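Local coordinates for protein metallo-beta-lactamase (Simiduia agarivorans, PDB 6MFI) that probably hydrolyses the beta-lactam ring of antibiotics with two zinc ions, as a metallo-beta-lactamase of subclass B3, at residues E31-S36 / Q258-L263; G47-V52 / I93-F98; T70-H75 / L175-L180; K104-S109 / S126-Y131; C246-T251 / S268-D273. One frame throughout, in Å; residues are numbered along the deposited sequence.

Interaction 1 of 5, residues E31-S36 / Q258-L263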
# COMPACT_ATOMS: atom_id res chain seq x y z
N GLU A 31 -13.43 -6.30 -14.53
CA GLU A 31 -14.26 -7.50 -14.63
C GLU A 31 -13.40 -8.73 -14.89
O GLU A 31 -13.62 -9.79 -14.29
CB GLU A 31 -15.30 -7.34 -15.74
CG GLU A 31 -16.09 -8.62 -16.00
CD GLU A 31 -16.29 -8.91 -17.48
OE1 GLU A 31 -16.28 -7.95 -18.28
OE2 GLU A 31 -16.43 -10.09 -17.83
N HIS A 32 -12.42 -8.60 -15.78
CA HIS A 32 -11.45 -9.67 -15.99
C HIS A 32 -10.66 -9.95 -14.72
O HIS A 32 -10.26 -11.10 -14.48
CB HIS A 32 -10.51 -9.32 -17.14
CG HIS A 32 -9.59 -10.43 -17.54
ND1 HIS A 32 -9.97 -11.75 -17.53
CD2 HIS A 32 -8.30 -10.41 -17.95
CE1 HIS A 32 -8.95 -12.50 -17.92
NE2 HIS A 32 -7.93 -11.71 -18.18
N TRP A 33 -10.42 -8.92 -13.90
CA TRP A 33 -9.70 -9.12 -12.65
C TRP A 33 -10.50 -9.97 -11.67
O TRP A 33 -9.94 -10.85 -11.01
CB TRP A 33 -9.34 -7.77 -12.03
CG TRP A 33 -8.31 -7.87 -10.94
CD1 TRP A 33 -6.97 -7.68 -11.07
CD2 TRP A 33 -8.54 -8.19 -9.56
NE1 TRP A 33 -6.34 -7.86 -9.86
CE2 TRP A 33 -7.28 -8.18 -8.92
CE3 TRP A 33 -9.68 -8.49 -8.81
CZ2 TRP A 33 -7.14 -8.45 -7.56
CZ3 TRP A 33 -9.53 -8.76 -7.46
CH2 TRP A 33 -8.27 -8.74 -6.85
N VAL A 34 -11.81 -9.71 -11.56
CA VAL A 34 -12.65 -10.52 -10.69
C VAL A 34 -12.69 -11.96 -11.17
O VAL A 34 -12.69 -12.90 -10.36
CB VAL A 34 -14.06 -9.91 -10.60
CG1 VAL A 34 -14.93 -10.72 -9.65
CG2 VAL A 34 -13.99 -8.46 -10.14
N ASP A 35 -12.70 -12.16 -12.49
CA ASP A 35 -12.68 -13.51 -13.03
C ASP A 35 -11.31 -14.16 -12.90
O ASP A 35 -11.20 -15.39 -12.86
CB ASP A 35 -13.12 -13.50 -14.49
CG ASP A 35 -14.54 -13.00 -14.67
OD1 ASP A 35 -15.37 -13.21 -13.76
OD2 ASP A 35 -14.83 -12.40 -15.73
N SER A 36 -10.25 -13.35 -12.82
CA SER A 36 -8.89 -13.88 -12.78
C SER A 36 -8.35 -14.02 -11.36
O SER A 36 -7.52 -14.90 -11.11
CB SER A 36 -7.94 -12.99 -13.58
OG SER A 36 -8.39 -12.84 -14.92
N GLN A 258 -12.29 -5.27 0.71
CA GLN A 258 -13.29 -5.94 -0.12
C GLN A 258 -13.27 -5.39 -1.55
O GLN A 258 -14.32 -5.17 -2.16
CB GLN A 258 -14.69 -5.84 0.49
CG GLN A 258 -14.77 -6.35 1.92
CD GLN A 258 -16.19 -6.60 2.37
OE1 GLN A 258 -17.06 -6.96 1.58
NE2 GLN A 258 -16.44 -6.42 3.67
N MET A 259 -12.06 -5.16 -2.07
CA MET A 259 -11.92 -4.60 -3.41
C MET A 259 -12.55 -5.51 -4.46
O MET A 259 -13.16 -5.02 -5.42
CB MET A 259 -10.44 -4.37 -3.73
CG MET A 259 -10.20 -3.41 -4.88
SD MET A 259 -8.45 -3.14 -5.18
CE MET A 259 -8.08 -4.52 -6.25
N ARG A 260 -12.40 -6.82 -4.31
CA ARG A 260 -12.98 -7.74 -5.28
C ARG A 260 -14.50 -7.72 -5.23
O ARG A 260 -15.16 -7.74 -6.27
CB ARG A 260 -12.46 -9.16 -5.04
CG ARG A 260 -12.88 -10.15 -6.11
CD ARG A 260 -12.52 -11.58 -5.72
NE ARG A 260 -12.84 -12.52 -6.80
CZ ARG A 260 -14.04 -13.03 -7.01
NH1 ARG A 260 -15.06 -12.70 -6.22
NH2 ARG A 260 -14.24 -13.88 -8.01
N GLN A 261 -15.08 -7.67 -4.02
CA GLN A 261 -16.53 -7.60 -3.91
C GLN A 261 -17.07 -6.28 -4.45
O GLN A 261 -18.10 -6.26 -5.13
CB GLN A 261 -16.96 -7.81 -2.46
CG GLN A 261 -16.51 -9.14 -1.87
CD GLN A 261 -15.20 -9.03 -1.11
OE1 GLN A 261 -14.14 -8.81 -1.70
NE2 GLN A 261 -15.26 -9.18 0.20
N ARG A 262 -16.38 -5.17 -4.16
CA ARG A 262 -16.82 -3.88 -4.68
C ARG A 262 -16.72 -3.84 -6.20
O ARG A 262 -17.55 -3.21 -6.87
CB ARG A 262 -15.98 -2.75 -4.07
CG ARG A 262 -16.21 -2.55 -2.58
CD ARG A 262 -15.35 -1.41 -2.05
NE ARG A 262 -13.93 -1.75 -2.07
CZ ARG A 262 -12.95 -0.85 -2.12
NH1 ARG A 262 -13.23 0.44 -2.16
NH2 ARG A 262 -11.68 -1.25 -2.13
N LEU A 263 -15.71 -4.51 -6.77
CA LEU A 263 -15.59 -4.56 -8.22
C LEU A 263 -16.69 -5.42 -8.85
O LEU A 263 -17.22 -5.07 -9.91
CB LEU A 263 -14.21 -5.10 -8.61
CG LEU A 263 -13.03 -4.13 -8.56
CD1 LEU A 263 -11.74 -4.83 -8.95
CD2 LEU A 263 -13.28 -2.93 -9.45
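Val-34 and Arg-260 bring two helices together, their CA atoms 6.1 Å apart. The axes of the short segments 31-36 and 259-263 approach to 9.7 Å. Their N-to-C directions lie 128° apart, nearer antiparallel than parallel.

The side chain of Arg-260 reaches across to helix 30-36. Its CG is anti to the backbone N (chi1 -173°), and the chain stays extended as far as NE. The guanidinium then lies against Val-34, whose CG1 sits over the centre of one face, 3.6 Å from CZ. NH2 gives a weak, bent hydrogen bond to Val-34 O (3.0 Å). NE has a further partner just past the helix, Cys-37 O. One arginine thus meets two carbonyls near the C-terminal end of helix 30-36, Val-34 O only weakly.

The apolar part lies beside it. CG2 of Val-34 meets CB of Leu-263 at 3.7 Å. The Trp-33 ring takes CB of Arg-260 at its edge, 3.8 Å from CZ3. Met-259 CE lies over one ring face, toward the rim.

The contact joins the N-terminal helix 30-36 to helix 259-265. Phe-50 of strand 50-53 packs against Trp-33, Met-259 and Leu-263, and Tyr-58 also meets the Trp-33 ring.

Interaction 2 of 5, residues G47-V52 / I93-F98; sequences GPPFRV and IARLGF
Pro-49 and Arg-95 make the close part of this contact. The side chain of Arg-95 runs crosswise to the ring of Pro-49. Pro-49 CD lies over one face of the guanidinium, toward its rim, and is 3.5 Å from Arg-95 NE. Pro-49 CG rests on the root of the same side chain, 3.9 Å from Arg-95 CB. The arginine chain bends at chi3 (63°), which brings NE beside Pro-49 CD. Beyond it, NH2 reaches Pro-48 CB at 3.9 Å, and NH1 is equally far from Pro-48 CA.

The second half is looser. Leu-96 and Pro-49 lie side by side, pointing opposite ways, with Leu-96 CD1 4.0 Å from Pro-49 CB. No hydrogen bond joins the two segments. The prolines are buried, while Arg-95 is exposed and covers them from the solvent side. Gly-47 O is held by Asn-92 ND2, one turn earlier on the helix.

The contact sets the proline-rich lead into edge strand 50-53 against the C-terminal end of helix 85-95. That end closes with a Schellman motif. Gly-97 takes a positive phi (93°), Phe-98 N bonds to Ile-93 O at 3.1 Å, and Gly-97 N bonds to Ala-94 O.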
# COMPACT_ATOMS: atom_id res chain seq x y z
N GLY A 47 -1.85 -11.47 -12.08
CA GLY A 47 -3.16 -10.89 -12.27
C GLY A 47 -3.14 -9.77 -13.28
O GLY A 47 -2.10 -9.17 -13.56
N PRO A 48 -4.30 -9.46 -13.86
CA PRO A 48 -4.36 -8.41 -14.87
C PRO A 48 -4.41 -7.03 -14.24
O PRO A 48 -4.87 -6.88 -13.09
CB PRO A 48 -5.67 -8.73 -15.62
CG PRO A 48 -6.53 -9.34 -14.57
CD PRO A 48 -5.61 -10.10 -13.64
N PRO A 49 -3.95 -6.00 -14.94
CA PRO A 49 -4.11 -4.63 -14.45
C PRO A 49 -5.42 -4.02 -14.91
O PRO A 49 -5.96 -4.35 -15.97
CB PRO A 49 -2.91 -3.91 -15.08
CG PRO A 49 -2.74 -4.61 -16.40
CD PRO A 49 -3.16 -6.05 -16.18
N PHE A 50 -5.93 -3.10 -14.10
CA PHE A 50 -7.17 -2.42 -14.44
C PHE A 50 -7.12 -0.98 -13.94
O PHE A 50 -6.32 -0.63 -13.06
CB PHE A 50 -8.40 -3.15 -13.87
CG PHE A 50 -8.40 -3.26 -12.37
CD1 PHE A 50 -9.01 -2.30 -11.58
CD2 PHE A 50 -7.80 -4.35 -11.74
CE1 PHE A 50 -9.02 -2.41 -10.21
CE2 PHE A 50 -7.80 -4.46 -10.37
CZ PHE A 50 -8.42 -3.49 -9.60
N ARG A 51 -7.98 -0.16 -14.52
CA ARG A 51 -8.06 1.25 -14.15
C ARG A 51 -8.96 1.43 -12.93
O ARG A 51 -10.10 0.95 -12.92
CB ARG A 51 -8.60 2.07 -15.32
CG ARG A 51 -9.23 3.40 -14.93
CD ARG A 51 -9.80 4.11 -16.14
NE ARG A 51 -8.76 4.48 -17.10
CZ ARG A 51 -8.41 5.73 -17.37
NH1 ARG A 51 -9.01 6.74 -16.75
NH2 ARG A 51 -7.45 5.97 -18.25
N VAL A 52 -8.44 2.11 -11.91
CA VAL A 52 -9.24 2.41 -10.73
C VAL A 52 -10.13 3.63 -10.99
O VAL A 52 -11.36 3.54 -10.96
CB VAL A 52 -8.34 2.62 -9.50
CG1 VAL A 52 -9.17 3.01 -8.29
CG2 VAL A 52 -7.53 1.36 -9.22
N ILE A 93 2.34 -2.92 -15.91
CA ILE A 93 2.57 -1.56 -16.38
C ILE A 93 2.71 -1.53 -17.89
O ILE A 93 2.19 -0.64 -18.57
CB ILE A 93 3.80 -0.95 -15.68
CG1 ILE A 93 3.54 -0.80 -14.18
CG2 ILE A 93 4.16 0.39 -16.29
CD1 ILE A 93 4.73 -0.31 -13.39
N ALA A 94 3.41 -2.53 -18.45
CA ALA A 94 3.55 -2.60 -19.90
C ALA A 94 2.24 -2.97 -20.59
O ALA A 94 1.99 -2.52 -21.71
CB ALA A 94 4.64 -3.61 -20.27
N ARG A 95 1.40 -3.77 -19.93
CA ARG A 95 0.11 -4.12 -20.51
C ARG A 95 -0.76 -2.89 -20.71
O ARG A 95 -1.49 -2.79 -21.71
CB ARG A 95 -0.61 -5.14 -19.63
CG ARG A 95 0.04 -6.51 -19.60
CD ARG A 95 -0.69 -7.47 -18.67
NE ARG A 95 -2.07 -7.71 -19.11
CZ ARG A 95 -2.79 -8.76 -18.73
NH1 ARG A 95 -2.27 -9.67 -17.91
NH2 ARG A 95 -4.03 -8.91 -19.17
N LEU A 96 -0.71 -1.95 -19.77
CA LEU A 96 -1.46 -0.70 -19.91
C LEU A 96 -0.85 0.24 -20.94
O LEU A 96 -1.50 1.22 -21.32
CB LEU A 96 -1.55 0.00 -18.56
CG LEU A 96 -2.41 -0.68 -17.49
CD1 LEU A 96 -2.06 -0.13 -16.11
CD2 LEU A 96 -3.89 -0.49 -17.78
N GLY A 97 0.38 -0.02 -21.39
CA GLY A 97 1.03 0.82 -22.36
C GLY A 97 1.92 1.90 -21.79
O GLY A 97 2.34 2.79 -22.53
N PHE A 98 2.23 1.84 -20.49
CA PHE A 98 3.05 2.85 -19.84
C PHE A 98 4.50 2.39 -19.78
O PHE A 98 4.80 1.20 -19.63
CB PHE A 98 2.53 3.15 -18.43
CG PHE A 98 1.16 3.74 -18.41
CD1 PHE A 98 0.92 5.00 -18.93
CD2 PHE A 98 0.09 3.04 -17.86
CE1 PHE A 98 -0.35 5.55 -18.91
CE2 PHE A 98 -1.18 3.59 -17.83
CZ PHE A 98 -1.40 4.84 -18.36

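Interaction 3 of 5, residues T70-H75 / L175-L180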
# COMPACT_ATOMS: atom_id res chain seq x y z
N THR A 70 -0.44 8.03 -12.98
CA THR A 70 0.23 8.59 -14.15
C THR A 70 0.03 10.10 -14.22
O THR A 70 -1.05 10.61 -13.88
CB THR A 70 -0.29 7.94 -15.43
OG1 THR A 70 -1.67 8.26 -15.61
CG2 THR A 70 -0.13 6.43 -15.36
N GLY A 71 1.06 10.81 -14.67
CA GLY A 71 1.01 12.25 -14.83
C GLY A 71 1.73 12.68 -16.09
O GLY A 71 2.27 11.86 -16.83
N ASP A 72 1.73 13.99 -16.32
CA ASP A 72 2.35 14.55 -17.51
C ASP A 72 3.87 14.62 -17.42
O ASP A 72 4.53 14.83 -18.45
CB ASP A 72 1.80 15.95 -17.80
CG ASP A 72 1.68 16.80 -16.55
OD1 ASP A 72 0.54 17.14 -16.18
OD2 ASP A 72 2.72 17.13 -15.95
N ALA A 73 4.45 14.45 -16.24
CA ALA A 73 5.89 14.51 -16.04
C ALA A 73 6.39 13.27 -15.32
O ALA A 73 7.25 13.34 -14.44
CB ALA A 73 6.30 15.77 -15.29
N GLY A 74 5.84 12.11 -15.67
CA GLY A 74 6.21 10.86 -15.04
C GLY A 74 5.10 10.33 -14.15
O GLY A 74 4.10 10.99 -13.87
N HIS A 75 5.31 9.09 -13.69
CA HIS A 75 4.33 8.38 -12.88
C HIS A 75 4.89 8.11 -11.49
O HIS A 75 6.10 8.11 -11.27
CB HIS A 75 3.92 7.06 -13.54
CG HIS A 75 3.70 7.15 -15.02
ND1 HIS A 75 3.18 8.28 -15.62
CD2 HIS A 75 3.92 6.26 -16.01
CE1 HIS A 75 3.10 8.08 -16.93
NE2 HIS A 75 3.54 6.86 -17.19
N LEU A 175 5.08 15.51 -8.47
CA LEU A 175 5.68 15.05 -9.71
C LEU A 175 4.81 15.56 -10.85
O LEU A 175 3.80 14.93 -11.19
CB LEU A 175 5.81 13.53 -9.73
CG LEU A 175 6.53 12.94 -10.94
CD1 LEU A 175 8.01 13.32 -10.93
CD2 LEU A 175 6.37 11.43 -10.99
N GLY A 176 5.21 16.68 -11.44
CA GLY A 176 4.39 17.33 -12.45
C GLY A 176 3.05 17.77 -11.89
O GLY A 176 3.00 18.56 -10.94
N ASN A 177 1.96 17.28 -12.46
CA ASN A 177 0.63 17.58 -11.95
C ASN A 177 0.21 16.65 -10.82
O ASN A 177 -0.85 16.87 -10.24
CB ASN A 177 -0.40 17.51 -13.08
CG ASN A 177 -0.58 16.10 -13.62
OD1 ASN A 177 0.39 15.36 -13.77
ND2 ASN A 177 -1.82 15.74 -13.92
N LEU A 178 1.00 15.64 -10.51
CA LEU A 178 0.65 14.70 -9.46
C LEU A 178 1.01 15.25 -8.09
O LEU A 178 2.01 15.95 -7.92
CB LEU A 178 1.34 13.35 -9.68
CG LEU A 178 1.21 12.79 -11.09
CD1 LEU A 178 2.06 11.54 -11.26
CD2 LEU A 178 -0.25 12.50 -11.40
N ARG A 179 0.18 14.92 -7.10
CA ARG A 179 0.37 15.42 -5.74
C ARG A 179 -0.20 14.40 -4.76
O ARG A 179 -1.41 14.15 -4.76
CB ARG A 179 -0.30 16.78 -5.57
CG ARG A 179 -0.41 17.25 -4.13
CD ARG A 179 -0.17 18.74 -4.03
NE ARG A 179 -0.50 19.26 -2.71
CZ ARG A 179 -1.54 20.05 -2.46
NH1 ARG A 179 -2.35 20.42 -3.44
NH2 ARG A 179 -1.77 20.48 -1.22
N LEU A 180 0.67 13.83 -3.93
CA LEU A 180 0.29 12.86 -2.92
C LEU A 180 0.73 13.35 -1.54
O LEU A 180 1.78 13.99 -1.41
CB LEU A 180 0.91 11.48 -3.19
CG LEU A 180 0.80 10.89 -4.60
CD1 LEU A 180 2.02 11.24 -5.44
CD2 LEU A 180 0.61 9.39 -4.51
O HOH W 1 -2.42 12.88 -14.26
O HOH W 2 3.83 13.84 -13.36
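Asp-72 and Asn-177 face each other where two tight turns meet. One turn links strands 67-71 and 74-78. The other is a type II' beta turn from Leu-175 to Leu-178.

Asn-177 can be followed outward. Its CB lies 3.3 Å from Asp-72 OD1. CG stands between the backbone N and the carbonyl carbon (chi1 67°), and it is 3.0 Å from the same oxygen. OD1 accepts a hydrogen bond from Asp-72 N, 3.2 Å long and fairly straight at 161°. The donor stands above the amide carbonyl plane. At the other branch, ND2 donates to a water that in turn donates to Thr-70 O.

The leucines fill in on the inner side. Leu-178 CD2 touches Thr-70 O at 3.2 Å, and its CD1 reaches Gly-74 O. Leu-175 CD2 lies 3.3 Å from His-75 O. A second water accepts from Ala-73 N and donates to Gly-74 O; its link to Leu-175 O is too short to be trusted. At Gly-71 and Gly-176 the backbones come close, with no CB between the turns.

Asp-72 OD1 and Asn-177 OD1 are two acceptors only 3.0 Å apart. They should repel somewhat, so this join of the two sheets' turns rests on one direct bond, a bridging water and leucine methyl groups set against backbone carbonyls.

Interaction 4 of 5, residues K104-S109 / S126-Y131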
# COMPACT_ATOMS: atom_id res chain seq x y z
N LYS A 104 8.86 7.76 -12.10
CA LYS A 104 9.90 8.60 -11.52
C LYS A 104 9.98 8.53 -10.01
O LYS A 104 11.01 8.89 -9.44
CB LYS A 104 9.70 10.06 -11.94
CG LYS A 104 9.52 10.27 -13.43
CD LYS A 104 10.71 9.76 -14.21
CE LYS A 104 10.53 9.99 -15.71
NZ LYS A 104 11.67 9.44 -16.50
N ILE A 105 8.92 8.08 -9.34
CA ILE A 105 8.86 8.07 -7.88
C ILE A 105 8.29 6.73 -7.42
O ILE A 105 7.27 6.27 -7.95
CB ILE A 105 8.02 9.24 -7.33
CG1 ILE A 105 8.70 10.57 -7.64
CG2 ILE A 105 7.79 9.09 -5.84
CD1 ILE A 105 7.94 11.78 -7.14
N LEU A 106 8.94 6.12 -6.43
CA LEU A 106 8.47 4.89 -5.81
C LEU A 106 8.07 5.17 -4.37
O LEU A 106 8.86 5.76 -3.61
CB LEU A 106 9.54 3.80 -5.86
CG LEU A 106 9.89 3.22 -7.23
CD1 LEU A 106 11.11 2.32 -7.12
CD2 LEU A 106 8.71 2.45 -7.81
N LEU A 107 6.87 4.76 -3.99
CA LEU A 107 6.37 4.89 -2.63
C LEU A 107 6.06 3.50 -2.07
O LEU A 107 6.10 2.50 -2.78
CB LEU A 107 5.14 5.79 -2.57
CG LEU A 107 5.28 7.18 -3.19
CD1 LEU A 107 3.97 7.95 -3.09
CD2 LEU A 107 6.41 7.95 -2.53
N HIS A 108 5.72 3.46 -0.79
CA HIS A 108 5.48 2.20 -0.10
C HIS A 108 4.34 2.35 0.88
O HIS A 108 4.05 3.45 1.37
CB HIS A 108 6.73 1.71 0.64
CG HIS A 108 7.10 2.55 1.83
ND1 HIS A 108 6.43 2.47 3.03
CD2 HIS A 108 8.06 3.49 2.00
CE1 HIS A 108 6.96 3.32 3.89
NE2 HIS A 108 7.96 3.95 3.28
N SER A 109 3.68 1.23 1.18
CA SER A 109 2.72 1.17 2.27
C SER A 109 3.45 0.91 3.57
O SER A 109 3.62 1.82 4.39
CB SER A 109 1.67 0.09 2.01
OG SER A 109 2.28 -1.17 1.78
N SER A 126 13.69 0.95 -13.55
CA SER A 126 13.01 2.20 -13.87
C SER A 126 13.86 3.43 -13.63
O SER A 126 13.65 4.46 -14.28
CB SER A 126 11.71 2.33 -13.06
OG SER A 126 11.99 2.53 -11.69
N GLY A 127 14.83 3.35 -12.72
CA GLY A 127 15.61 4.51 -12.35
C GLY A 127 14.91 5.49 -11.45
O GLY A 127 15.40 6.62 -11.28
N ALA A 128 13.77 5.12 -10.88
CA ALA A 128 13.01 6.02 -10.03
C ALA A 128 13.72 6.23 -8.70
O ALA A 128 14.54 5.42 -8.25
CB ALA A 128 11.61 5.47 -9.78
N THR A 129 13.41 7.36 -8.05
CA THR A 129 13.89 7.62 -6.71
C THR A 129 12.86 7.11 -5.71
O THR A 129 11.66 7.38 -5.84
CB THR A 129 14.15 9.12 -6.49
OG1 THR A 129 13.61 9.52 -5.23
CG2 THR A 129 13.51 9.94 -7.60
N LEU A 130 13.33 6.37 -4.71
CA LEU A 130 12.47 5.71 -3.74
C LEU A 130 12.37 6.57 -2.49
O LEU A 130 13.39 6.86 -1.85
CB LEU A 130 13.00 4.32 -3.42
CG LEU A 130 12.39 3.57 -2.23
CD1 LEU A 130 10.90 3.36 -2.43
CD2 LEU A 130 13.11 2.25 -2.06
N TYR A 131 11.16 6.98 -2.14
CA TYR A 131 10.89 7.73 -0.93
C TYR A 131 10.32 6.81 0.14
O TYR A 131 9.46 5.97 -0.15
CB TYR A 131 9.91 8.88 -1.20
CG TYR A 131 10.47 9.98 -2.07
CD1 TYR A 131 10.46 9.88 -3.45
CD2 TYR A 131 11.00 11.14 -1.51
CE1 TYR A 131 10.96 10.88 -4.25
CE2 TYR A 131 11.51 12.15 -2.30
CZ TYR A 131 11.48 12.02 -3.67
OH TYR A 131 11.99 13.02 -4.47
O HOH W 3 6.94 5.97 0.65
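Leu-106 bonds through its N and O to Thr-129 and Tyr-131, pairing the parallel strands 103-107 and 129-132. The chain between them runs through helices, a beta-alpha-beta connection within the larger sheet of the metallo-beta-lactamase fold. Leu-106 O accepts from Tyr-131 N at 3.0 Å, nearly along the C=O axis. Leu-106 N donates to Thr-129 O at 3.1 Å, with a straight N-H...O angle of 168°. Thr-129 N donates to Lys-104 O at 3.2 Å, from above the carbonyl plane. The short strand axes are 32° apart.

Beyond Tyr-131 a water takes over. It accepts from His-108 N and donates to Tyr-131 O. His-108 NE2 is paired with Ser-133 N, so the end of this ring is tied to the residue just after the partner strand. His-108 leads directly toward the zinc ligands His-110 and His-112.

The packing lies on both faces. On the face of Ile-105 and Thr-129, Ile-105 CG2 touches Tyr-131 CD1 at 3.7 Å, obliquely to the ring. On the face of Leu-106 and Leu-130, helix 119-126 covers the strands through Met-119. There Leu-106 CG meets Ala-128 CB. Leu-130 CD1 packs on Leu-106 CB and lies 3.4 Å from Leu-106 O.

Interaction 5 of 5, residues C246-T251 / S268-D273; sequences CDLLLT and SLAVPD
Strand 248-250 is an outermost strand of the smaller sheet, and Leu-248 packs there against Leu-269 and Ala-270 of the loop between helices 259-265 and 274-291. The CA atoms of Leu-248 and Ala-270 are 4.1 Å apart.

Leu-248 carries the apolar part. Its CG is anti to the backbone N (chi1 -160°) and sits 3.9 Å from Leu-269 CB. CD1 and CD2 both lie within about 4.0 Å of Leu-269 CB. Its own CB lies 4.2 Å from Ala-270 CB. Further along, Leu-250 CD2 approaches Leu-269 CD1 at 4.4 Å, a looser touch. Met-259 packs on both Leu-250 and Leu-269.

At the other end the backbones come close. Asp-247 O is 3.2 Å from Ala-270 CB and 3.1 Å from Val-271 O. The Asp-247 carboxylate turns to Thr-207 N on the next strand. Cys-246 is bonded to Cys-275 in a disulfide, which ties the residues just before the strand to helix 274-291.

The carbonyl oxygens of Asp-247 and Val-271 would tend to repel. The clear contacts are apolar, between leucines and alanine. The disulfide and Arg-262, bonded to Leu-249 O and weakly to Leu-269 O, hold the two parts from outside.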
# COMPACT_ATOMS: atom_id res chain seq x y z
N CYS A 246 -11.84 11.15 2.04
CA CYS A 246 -11.65 9.79 1.54
C CYS A 246 -12.93 9.34 0.86
O CYS A 246 -13.91 9.03 1.54
CB CYS A 246 -11.27 8.88 2.70
SG CYS A 246 -11.21 7.12 2.37
N ASP A 247 -12.91 9.29 -0.47
CA ASP A 247 -14.04 8.79 -1.24
C ASP A 247 -13.84 7.37 -1.75
O ASP A 247 -14.82 6.62 -1.85
CB ASP A 247 -14.32 9.71 -2.44
CG ASP A 247 -14.50 11.16 -2.03
OD1 ASP A 247 -15.25 11.42 -1.07
OD2 ASP A 247 -13.89 12.04 -2.68
N LEU A 248 -12.61 6.99 -2.06
CA LEU A 248 -12.30 5.66 -2.57
C LEU A 248 -11.15 5.08 -1.75
O LEU A 248 -10.16 5.77 -1.49
CB LEU A 248 -11.92 5.72 -4.06
CG LEU A 248 -12.00 4.44 -4.89
CD1 LEU A 248 -12.24 4.78 -6.35
CD2 LEU A 248 -10.74 3.60 -4.75
N LEU A 249 -11.29 3.82 -1.34
CA LEU A 249 -10.33 3.17 -0.47
C LEU A 249 -9.61 2.05 -1.22
O LEU A 249 -10.23 1.27 -1.94
CB LEU A 249 -11.01 2.60 0.78
CG LEU A 249 -10.09 1.98 1.83
CD1 LEU A 249 -9.25 3.05 2.51
CD2 LEU A 249 -10.89 1.19 2.85
N LEU A 250 -8.29 1.98 -1.03
CA LEU A 250 -7.45 0.94 -1.60
C LEU A 250 -6.52 0.40 -0.52
O LEU A 250 -6.08 1.14 0.36
CB LEU A 250 -6.64 1.45 -2.79
CG LEU A 250 -7.42 1.75 -4.07
CD1 LEU A 250 -6.52 2.39 -5.11
CD2 LEU A 250 -8.05 0.48 -4.62
N THR A 251 -6.23 -0.89 -0.59
CA THR A 251 -5.44 -1.56 0.43
C THR A 251 -4.35 -2.41 -0.20
O THR A 251 -4.56 -2.99 -1.27
CB THR A 251 -6.32 -2.44 1.33
OG1 THR A 251 -7.13 -3.30 0.52
CG2 THR A 251 -7.22 -1.57 2.20
N SER A 268 -18.72 1.24 -8.97
CA SER A 268 -17.52 1.96 -8.60
C SER A 268 -16.94 1.38 -7.31
O SER A 268 -17.63 0.71 -6.54
CB SER A 268 -17.79 3.46 -8.41
OG SER A 268 -18.61 3.69 -7.28
N LEU A 269 -15.65 1.63 -7.10
CA LEU A 269 -14.97 1.24 -5.88
C LEU A 269 -15.18 2.23 -4.74
O LEU A 269 -14.79 1.93 -3.61
CB LEU A 269 -13.47 1.08 -6.14
CG LEU A 269 -13.00 -0.18 -6.88
CD1 LEU A 269 -11.54 -0.05 -7.26
CD2 LEU A 269 -13.22 -1.41 -6.02
N ALA A 270 -15.77 3.39 -5.02
CA ALA A 270 -15.88 4.45 -4.03
C ALA A 270 -17.05 4.20 -3.09
O ALA A 270 -18.18 3.98 -3.53
CB ALA A 270 -16.04 5.80 -4.72
N VAL A 271 -16.78 4.25 -1.79
CA VAL A 271 -17.82 4.13 -0.77
C VAL A 271 -17.79 5.39 0.09
O VAL A 271 -16.69 5.86 0.44
CB VAL A 271 -17.63 2.88 0.11
CG1 VAL A 271 -18.95 2.49 0.77
CG2 VAL A 271 -17.03 1.73 -0.69
N PRO A 272 -18.93 5.97 0.45
CA PRO A 272 -18.92 7.02 1.48
C PRO A 272 -18.45 6.45 2.81
O PRO A 272 -18.80 5.33 3.18
CB PRO A 272 -20.38 7.48 1.53
CG PRO A 272 -20.96 7.07 0.22
CD PRO A 272 -20.26 5.80 -0.15
N ASP A 273 -17.65 7.24 3.53
CA ASP A 273 -17.10 6.85 4.82
C ASP A 273 -16.27 5.57 4.71
O ASP A 273 -16.31 4.70 5.58
CB ASP A 273 -18.20 6.69 5.87
CG ASP A 273 -18.80 8.02 6.29
OD1 ASP A 273 -18.82 8.95 5.45
OD2 ASP A 273 -19.25 8.13 7.45

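In the fold
From the N terminus, helix 30-36 opens interaction 1, which closes only at helix 259-265 and encloses interactions 2, 3 and 4. Interaction 2 follows, tying the lead into strand 50-53 to the end of helix 85-95. Interaction 3 opens before that loop closes, so the two cross; Phe-98 packs on Thr-70 and His-75 where they meet. Interaction 4 is nested inside interaction 3, and His-75 and Lys-104 link their neighbouring strands. Interaction 3 joins the larger sheet to the smaller. Interaction 5 crosses interaction 1 near the C terminus, where Arg-262 and Met-259 of interaction 1 touch it. Val-52 of interaction 2 also touches interaction 5.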